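Local coordinates for protein acetyltransferase, GNAT family (Bacillus anthracis str. Sterne, PDB 3FBU) that binds coenzyme A and, as a member of the GNAT family, probably transfers the acetyl group of acetyl-CoA to an acceptor substrate, at residues 16-19 against 20-24; 42-45 against 46-50. All coordinates share one frame; numbering follows the deposited sequence.

Contact 1 of 2, residues 16-19 against 20-24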
ATOM      1  N   LYS A  16      -5.024 -10.897  29.211  1.00 22.71           N
ATOM      2  CA  LYS A  16      -6.184 -11.060  28.364  1.00 23.77           C
ATOM      3  C   LYS A  16      -6.092 -10.312  27.035  1.00 23.34           C
ATOM      4  O   LYS A  16      -6.889 -10.521  26.190  1.00 24.36           O
ATOM      5  CB  LYS A  16      -7.481 -10.737  29.065  1.00 23.96           C
ATOM      6  CG  LYS A  16      -7.662  -9.435  29.545  1.00 26.92           C
ATOM      7  CD  LYS A  16      -9.034  -9.424  30.208  1.00 26.57           C
ATOM      8  CE  LYS A  16      -9.102  -8.390  31.266  1.00 28.58           C
ATOM      9  NZ  LYS A  16     -10.403  -7.807  31.508  1.00 28.17           N
ATOM     10  N   ASP A  17      -5.083  -9.466  26.861  1.00 23.14           N
ATOM     11  CA  ASP A  17      -4.858  -8.883  25.549  1.00 22.08           C
ATOM     12  C   ASP A  17      -4.457  -9.884  24.466  1.00 21.65           C
ATOM     13  O   ASP A  17      -4.515  -9.556  23.336  1.00 20.45           O
ATOM     14  CB  ASP A  17      -3.767  -7.817  25.620  1.00 22.13           C
ATOM     15  CG  ASP A  17      -4.130  -6.633  26.481  1.00 20.96           C
ATOM     16  OD1 ASP A  17      -5.268  -6.227  26.499  1.00 19.92           O
ATOM     17  OD2 ASP A  17      -3.254  -6.129  27.125  1.00 22.45           O
ATOM     18  N   TRP A  18      -4.006 -11.086  24.817  1.00 21.04           N
ATOM     19  CA  TRP A  18      -3.396 -11.988  23.834  1.00 21.26           C
ATOM     20  C   TRP A  18      -4.294 -12.317  22.634  1.00 21.03           C
ATOM     21  O   TRP A  18      -3.820 -12.394  21.506  1.00 19.76           O
ATOM     22  CB  TRP A  18      -2.820 -13.247  24.496  1.00 22.85           C
ATOM     23  CG  TRP A  18      -3.773 -14.337  24.805  1.00 23.17           C
ATOM     24  CD1 TRP A  18      -4.351 -14.596  26.017  1.00 24.95           C
ATOM     25  CD2 TRP A  18      -4.187 -15.379  23.929  1.00 23.60           C
ATOM     26  NE1 TRP A  18      -5.136 -15.705  25.936  1.00 24.97           N
ATOM     27  CE2 TRP A  18      -5.060 -16.210  24.661  1.00 25.62           C
ATOM     28  CE3 TRP A  18      -3.943 -15.672  22.574  1.00 25.33           C
ATOM     29  CZ2 TRP A  18      -5.688 -17.315  24.090  1.00 25.51           C
ATOM     30  CZ3 TRP A  18      -4.567 -16.766  22.010  1.00 24.38           C
ATOM     31  CH2 TRP A  18      -5.426 -17.580  22.768  1.00 24.79           C
ATOM     32  N   GLU A  19      -5.591 -12.488  22.868  1.00 20.80           N
ATOM     33  CA  GLU A  19      -6.502 -12.842  21.767  1.00 21.62           C
ATOM     34  C   GLU A  19      -6.587 -11.754  20.697  1.00 19.69           C
ATOM     35  O   GLU A  19      -6.563 -12.065  19.510  1.00 20.84           O
ATOM     36  CB  GLU A  19      -7.895 -13.243  22.288  1.00 22.64           C
ATOM     37  CG  GLU A  19      -7.928 -14.697  22.810  1.00 26.40           C
ATOM     38  CD  GLU A  19      -9.322 -15.227  23.124  1.00 27.50           C
ATOM     39  OE1 GLU A  19     -10.319 -14.522  22.854  1.00 36.95           O
ATOM     40  OE2 GLU A  19      -9.412 -16.361  23.662  1.00 34.48           O
ATOM     41  N   ALA A  20      -6.654 -10.501  21.119  1.00 18.92           N
ATOM     42  CA  ALA A  20      -6.679  -9.350  20.197  1.00 19.85           C
ATOM     43  C   ALA A  20      -5.336  -9.217  19.463  1.00 18.88           C
ATOM     44  O   ALA A  20      -5.282  -8.854  18.278  1.00 19.26           O
ATOM     45  CB  ALA A  20      -6.998  -8.069  20.977  1.00 20.06           C
ATOM     46  N   VAL A  21      -4.249  -9.507  20.157  1.00 18.81           N
ATOM     47  CA  VAL A  21      -2.940  -9.500  19.493  1.00 18.89           C
ATOM     48  C   VAL A  21      -2.860 -10.621  18.458  1.00 19.13           C
ATOM     49  O   VAL A  21      -2.390 -10.407  17.329  1.00 19.20           O
ATOM     50  CB  VAL A  21      -1.805  -9.604  20.517  1.00 18.71           C
ATOM     51  CG1 VAL A  21      -0.410  -9.843  19.825  1.00 16.24           C
ATOM     52  CG2 VAL A  21      -1.784  -8.341  21.355  1.00 16.57           C
ATOM     53  N   HIS A  22      -3.360 -11.797  18.825  1.00 20.08           N
ATOM     54  CA  HIS A  22      -3.308 -12.950  17.939  1.00 20.35           C
ATOM     55  C   HIS A  22      -4.019 -12.718  16.590  1.00 20.73           C
ATOM     56  O   HIS A  22      -3.641 -13.268  15.545  1.00 21.16           O
ATOM     57  CB  HIS A  22      -3.816 -14.198  18.652  1.00 20.82           C
ATOM     58  CG  HIS A  22      -3.498 -15.453  17.918  1.00 20.86           C
ATOM     59  ND1 HIS A  22      -2.212 -15.929  17.807  1.00 20.67           N
ATOM     60  CD2 HIS A  22      -4.285 -16.306  17.217  1.00 21.53           C
ATOM     61  CE1 HIS A  22      -2.223 -17.033  17.080  1.00 22.24           C
ATOM     62  NE2 HIS A  22      -3.467 -17.288  16.712  1.00 21.23           N
ATOM     63  N   GLU A  23      -5.021 -11.861  16.590  1.00 22.07           N
ATOM     64  CA  GLU A  23      -5.753 -11.548  15.375  1.00 22.17           C
ATOM     65  C   GLU A  23      -4.802 -11.091  14.251  1.00 21.35           C
ATOM     66  O   GLU A  23      -5.035 -11.364  13.070  1.00 21.61           O
ATOM     67  CB  GLU A  23      -6.815 -10.482  15.695  1.00 22.38           C
ATOM     68  CG  GLU A  23      -7.708 -10.105  14.532  1.00 25.56           C
ATOM     69  CD  GLU A  23      -8.769  -9.077  14.938  1.00 26.58           C
ATOM     70  OE1 GLU A  23      -8.758  -8.650  16.120  1.00 33.59           O
ATOM     71  OE2 GLU A  23      -9.605  -8.715  14.085  1.00 31.80           O
ATOM     72  N   TYR A  24      -3.721 -10.394  14.614  1.00 20.62           N
ATOM     73  CA  TYR A  24      -2.736  -9.944  13.619  1.00 19.94           C
ATOM     74  C   TYR A  24      -1.406 -10.710  13.637  1.00 19.80           C
ATOM     75  O   TYR A  24      -0.783 -10.848  12.602  1.00 19.95           O
ATOM     76  CB  TYR A  24      -2.518  -8.424  13.685  1.00 19.15           C
ATOM     77  CG  TYR A  24      -2.016  -7.837  14.992  1.00 19.49           C
ATOM     78  CD1 TYR A  24      -0.647  -7.729  15.256  1.00 17.86           C
ATOM     79  CD2 TYR A  24      -2.912  -7.299  15.929  1.00 18.10           C
ATOM     80  CE1 TYR A  24      -0.176  -7.178  16.471  1.00 18.69           C
ATOM     81  CE2 TYR A  24      -2.457  -6.725  17.127  1.00 18.65           C
ATOM     82  CZ  TYR A  24      -1.098  -6.655  17.396  1.00 18.20           C
ATOM     83  OH  TYR A  24      -0.671  -6.081  18.585  1.00 18.48           O
TER
HETATM   84  O   HOH W   1      -7.795  -9.821  23.656  1.00 27.56           O
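Val-21 N donates to Asp-17 O at 3.2 Å and His-22 N to Trp-18 O at 2.8 Å, the ordinary i to i+4 bonds of a helix, while the next in the series, Glu-23 N to Glu-19 O, is stretched to 3.3 Å and weak. Ahead of them a water stands in: it donates to Lys-16 O and accepts from Ala-20 N (2.9 Å), bridging the two where a direct helical bond would otherwise lie. Among the side chains, those of Trp-18 and His-22 run side by side in the same direction, one turn apart, with CE3 of the indole 4.2 Å from His-22 CB. The indole gets there because CG of Trp-18 sits between the backbone N and the carbonyl carbon (chi1 81°), and CG of Glu-19 packs over one of its faces, offset toward the rim. Residues 18-24 make up most of helix 18-25, the first helix of the GNAT domain, and its Trp-18 and His-22 side faces helix 41-50: Arg-45 makes a cation-pi contact with the indole, and His-22 ND1 is hydrogen-bonded to Thr-44 OG1. Val-21 is buried, with CG2 alongside the backbone, 3.6 Å from Asp-17 O, and Leu-69 of strand 68-79 against it. The carboxylate of Asp-17 turns back to the preceding loop, where OD2 takes the N-H of Glu-14 and pairs with Arg-11. Further along, the Tyr-24 ring is folded back under its own turn, so that Val-21 O stands 3.4 Å above the ring plane, over its centre.

Contact 2 of 2, residues 42-45 against 46-50; sequences EDTR and NFVNK
Asn-46 lies against Glu-42 one turn earlier, its ND2 3.5 Å from Glu-42 CG, in the middle of helix 41-50, the second helix of the GNAT domain. Glu-42 makes that contact with its CG anti to the backbone N (chi1 176°); Asn-46 swings the other way, CG beside its own N, which lays the amide close to Glu-42 O, with CG 3.1 Å from that oxygen. The two flat end groups are turned steeply against each other, carboxylate and amide planes 78° apart. A water accepts from Asn-46 ND2 at 2.8 Å, but its approach to Glu-42 OE2 is implausibly short, and a water bridge between the two ends is doubtful. Both residues are on the exposed side of the helix.

Beneath them four regular i to i+4 bonds run without a break, from Asn-46 N to Glu-42 O through to Asn-49 N to Arg-45 O, all between 2.9 and 3.0 Å. On the inward side Thr-44 and Val-48 line up, their CG2 methyls 4.3 Å apart, and pack on Val-21 and Trp-18 of helix 18-25 respectively. Besides His-22, Thr-44 OG1 has Thr-25 OG1 as a hydrogen-bonding partner, which would fix the rotation of Thr-44. Further out, Asp-43 OD2 accepts the N-H of Thr-40, the Arg-45 chain bends about CG-CD (chi3 -66°), its pair with Glu-41 being long and weak, and the Phe-47 ring meets His-72. At the edge of that ring, near its plane, lies Thr-44 O, which also stands 3.4 Å from Val-48 CG2.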
ATOM      1  N   GLU A  42       0.091 -20.377  21.112  1.00 24.31           N
ATOM      2  CA  GLU A  42       1.090 -20.450  22.187  1.00 24.26           C
ATOM      3  C   GLU A  42       2.166 -19.356  22.041  1.00 22.92           C
ATOM      4  O   GLU A  42       2.613 -18.813  23.042  1.00 23.30           O
ATOM      5  CB  GLU A  42       1.773 -21.826  22.277  1.00 24.99           C
ATOM      6  CG  GLU A  42       2.889 -21.861  23.359  1.00 25.77           C
ATOM      7  CD  GLU A  42       3.167 -23.248  23.965  1.00 28.74           C
ATOM      8  OE1 GLU A  42       2.237 -24.086  24.018  1.00 34.97           O
ATOM      9  OE2 GLU A  42       4.324 -23.483  24.411  1.00 34.57           O
ATOM     10  N   ASP A  43       2.577 -19.061  20.808  1.00 22.16           N
ATOM     11  CA  ASP A  43       3.574 -18.005  20.542  1.00 21.70           C
ATOM     12  C   ASP A  43       3.051 -16.665  21.014  1.00 20.83           C
ATOM     13  O   ASP A  43       3.753 -15.919  21.699  1.00 20.01           O
ATOM     14  CB  ASP A  43       3.886 -17.887  19.049  1.00 21.99           C
ATOM     15  CG  ASP A  43       4.725 -19.043  18.511  1.00 24.67           C
ATOM     16  OD1 ASP A  43       5.463 -19.665  19.308  1.00 27.21           O
ATOM     17  OD2 ASP A  43       4.674 -19.277  17.268  1.00 25.80           O
ATOM     18  N   THR A  44       1.810 -16.343  20.643  1.00 19.66           N
ATOM     19  CA  THR A  44       1.220 -15.078  21.085  1.00 19.39           C
ATOM     20  C   THR A  44       1.088 -14.995  22.602  1.00 18.52           C
ATOM     21  O   THR A  44       1.427 -13.969  23.189  1.00 18.45           O
ATOM     22  CB  THR A  44      -0.099 -14.783  20.408  1.00 18.78           C
ATOM     23  OG1 THR A  44       0.076 -14.861  18.977  1.00 17.29           O
ATOM     24  CG2 THR A  44      -0.606 -13.347  20.812  1.00 18.96           C
ATOM     25  N   ARG A  45       0.578 -16.037  23.251  1.00 19.53           N
ATOM     26  CA  ARG A  45       0.505 -16.056  24.721  1.00 20.28           C
ATOM     27  C   ARG A  45       1.879 -15.844  25.381  1.00 19.76           C
ATOM     28  O   ARG A  45       2.026 -15.081  26.364  1.00 18.61           O
ATOM     29  CB  ARG A  45      -0.153 -17.362  25.197  1.00 21.41           C
ATOM     30  CG  ARG A  45      -1.678 -17.443  24.946  1.00 21.23           C
ATOM     31  CD  ARG A  45      -2.287 -18.702  25.606  1.00 26.15           C
ATOM     32  NE  ARG A  45      -1.798 -19.922  24.970  1.00 28.83           N
ATOM     33  CZ  ARG A  45      -2.482 -20.703  24.118  1.00 33.56           C
ATOM     34  NH1 ARG A  45      -3.753 -20.444  23.767  1.00 34.57           N
ATOM     35  NH2 ARG A  45      -1.888 -21.792  23.623  1.00 34.06           N
ATOM     36  N   ASN A  46       2.888 -16.520  24.836  1.00 19.73           N
ATOM     37  CA  ASN A  46       4.256 -16.376  25.337  1.00 20.13           C
ATOM     38  C   ASN A  46       4.743 -14.924  25.179  1.00 19.40           C
ATOM     39  O   ASN A  46       5.329 -14.350  26.087  1.00 19.72           O
ATOM     40  CB  ASN A  46       5.210 -17.304  24.561  1.00 20.71           C
ATOM     41  CG  ASN A  46       5.055 -18.788  24.916  1.00 22.11           C
ATOM     42  OD1 ASN A  46       4.510 -19.160  25.960  1.00 24.30           O
ATOM     43  ND2 ASN A  46       5.580 -19.649  24.033  1.00 22.26           N
ATOM     44  N   PHE A  47       4.495 -14.356  24.013  1.00 19.82           N
ATOM     45  CA  PHE A  47       4.883 -12.970  23.704  1.00 20.18           C
ATOM     46  C   PHE A  47       4.253 -11.990  24.698  1.00 19.54           C
ATOM     47  O   PHE A  47       4.943 -11.162  25.298  1.00 19.65           O
ATOM     48  CB  PHE A  47       4.480 -12.651  22.269  1.00 20.16           C
ATOM     49  CG  PHE A  47       4.610 -11.204  21.900  1.00 19.92           C
ATOM     50  CD1 PHE A  47       5.848 -10.629  21.714  1.00 20.81           C
ATOM     51  CD2 PHE A  47       3.485 -10.421  21.712  1.00 21.74           C
ATOM     52  CE1 PHE A  47       5.955  -9.268  21.348  1.00 22.51           C
ATOM     53  CE2 PHE A  47       3.596  -9.092  21.369  1.00 21.90           C
ATOM     54  CZ  PHE A  47       4.840  -8.519  21.181  1.00 21.84           C
ATOM     55  N   VAL A  48       2.942 -12.098  24.900  1.00 19.64           N
ATOM     56  CA  VAL A  48       2.247 -11.187  25.824  1.00 20.05           C
ATOM     57  C   VAL A  48       2.760 -11.345  27.237  1.00 20.56           C
ATOM     58  O   VAL A  48       3.059 -10.360  27.922  1.00 20.97           O
ATOM     59  CB  VAL A  48       0.694 -11.374  25.763  1.00 19.42           C
ATOM     60  CG1 VAL A  48       0.014 -10.511  26.828  1.00 19.04           C
ATOM     61  CG2 VAL A  48       0.193 -11.042  24.325  1.00 18.68           C
ATOM     62  N   ASN A  49       2.897 -12.600  27.681  1.00 22.28           N
ATOM     63  CA  ASN A  49       3.402 -12.873  29.012  1.00 23.11           C
ATOM     64  C   ASN A  49       4.785 -12.288  29.212  1.00 23.66           C
ATOM     65  O   ASN A  49       5.064 -11.680  30.240  1.00 24.90           O
ATOM     66  CB  ASN A  49       3.499 -14.379  29.247  1.00 23.29           C
ATOM     67  CG  ASN A  49       4.202 -14.698  30.546  1.00 25.53           C
ATOM     68  OD1 ASN A  49       3.640 -14.457  31.629  1.00 30.64           O
ATOM     69  ND2 ASN A  49       5.453 -15.214  30.457  1.00 27.97           N
ATOM     70  N   LYS A  50       5.659 -12.492  28.233  1.00 24.77           N
ATOM     71  CA  LYS A  50       7.041 -12.020  28.338  1.00 25.45           C
ATOM     72  C   LYS A  50       7.126 -10.491  28.457  1.00 25.66           C
ATOM     73  O   LYS A  50       8.051  -9.961  29.094  1.00 26.54           O
ATOM     74  CB  LYS A  50       7.822 -12.484  27.121  1.00 25.92           C
ATOM     75  CG  LYS A  50       9.243 -11.984  27.048  1.00 26.26           C
ATOM     76  CD  LYS A  50       9.900 -12.513  25.810  1.00 28.37           C
ATOM     77  CE  LYS A  50      11.312 -11.982  25.698  1.00 31.54           C
ATOM     78  NZ  LYS A  50      11.879 -12.477  24.424  1.00 35.13           N
TER
HETATM   79  O   HOH W   2       6.385 -22.323  23.909  1.00 30.14           O

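In the fold
Contacts 1 and 2 belong to two successive helices, 18-25 and 41-50, that pack against each other on the same side of the domain, the centres of the contacts about 10 Å apart. Buried residues, Val-21 in one and Thr-44 in the other, lie where the helices meet, with the partly exposed Trp-18 and Arg-45 toward the margin of that interface. Contact 1 is wedged between helix 41-50 and the sheet, whereas contact 2 has one face on helix 18-25 and another exposed. Their chemistry differs as well: in contact 1 a water bridges backbone atoms, Lys-16 O and Ala-20 N, while contact 2 has an unbroken backbone ladder. Val-21 and Phe-47 each have their side chain about 11 Å from bound coenzyme A.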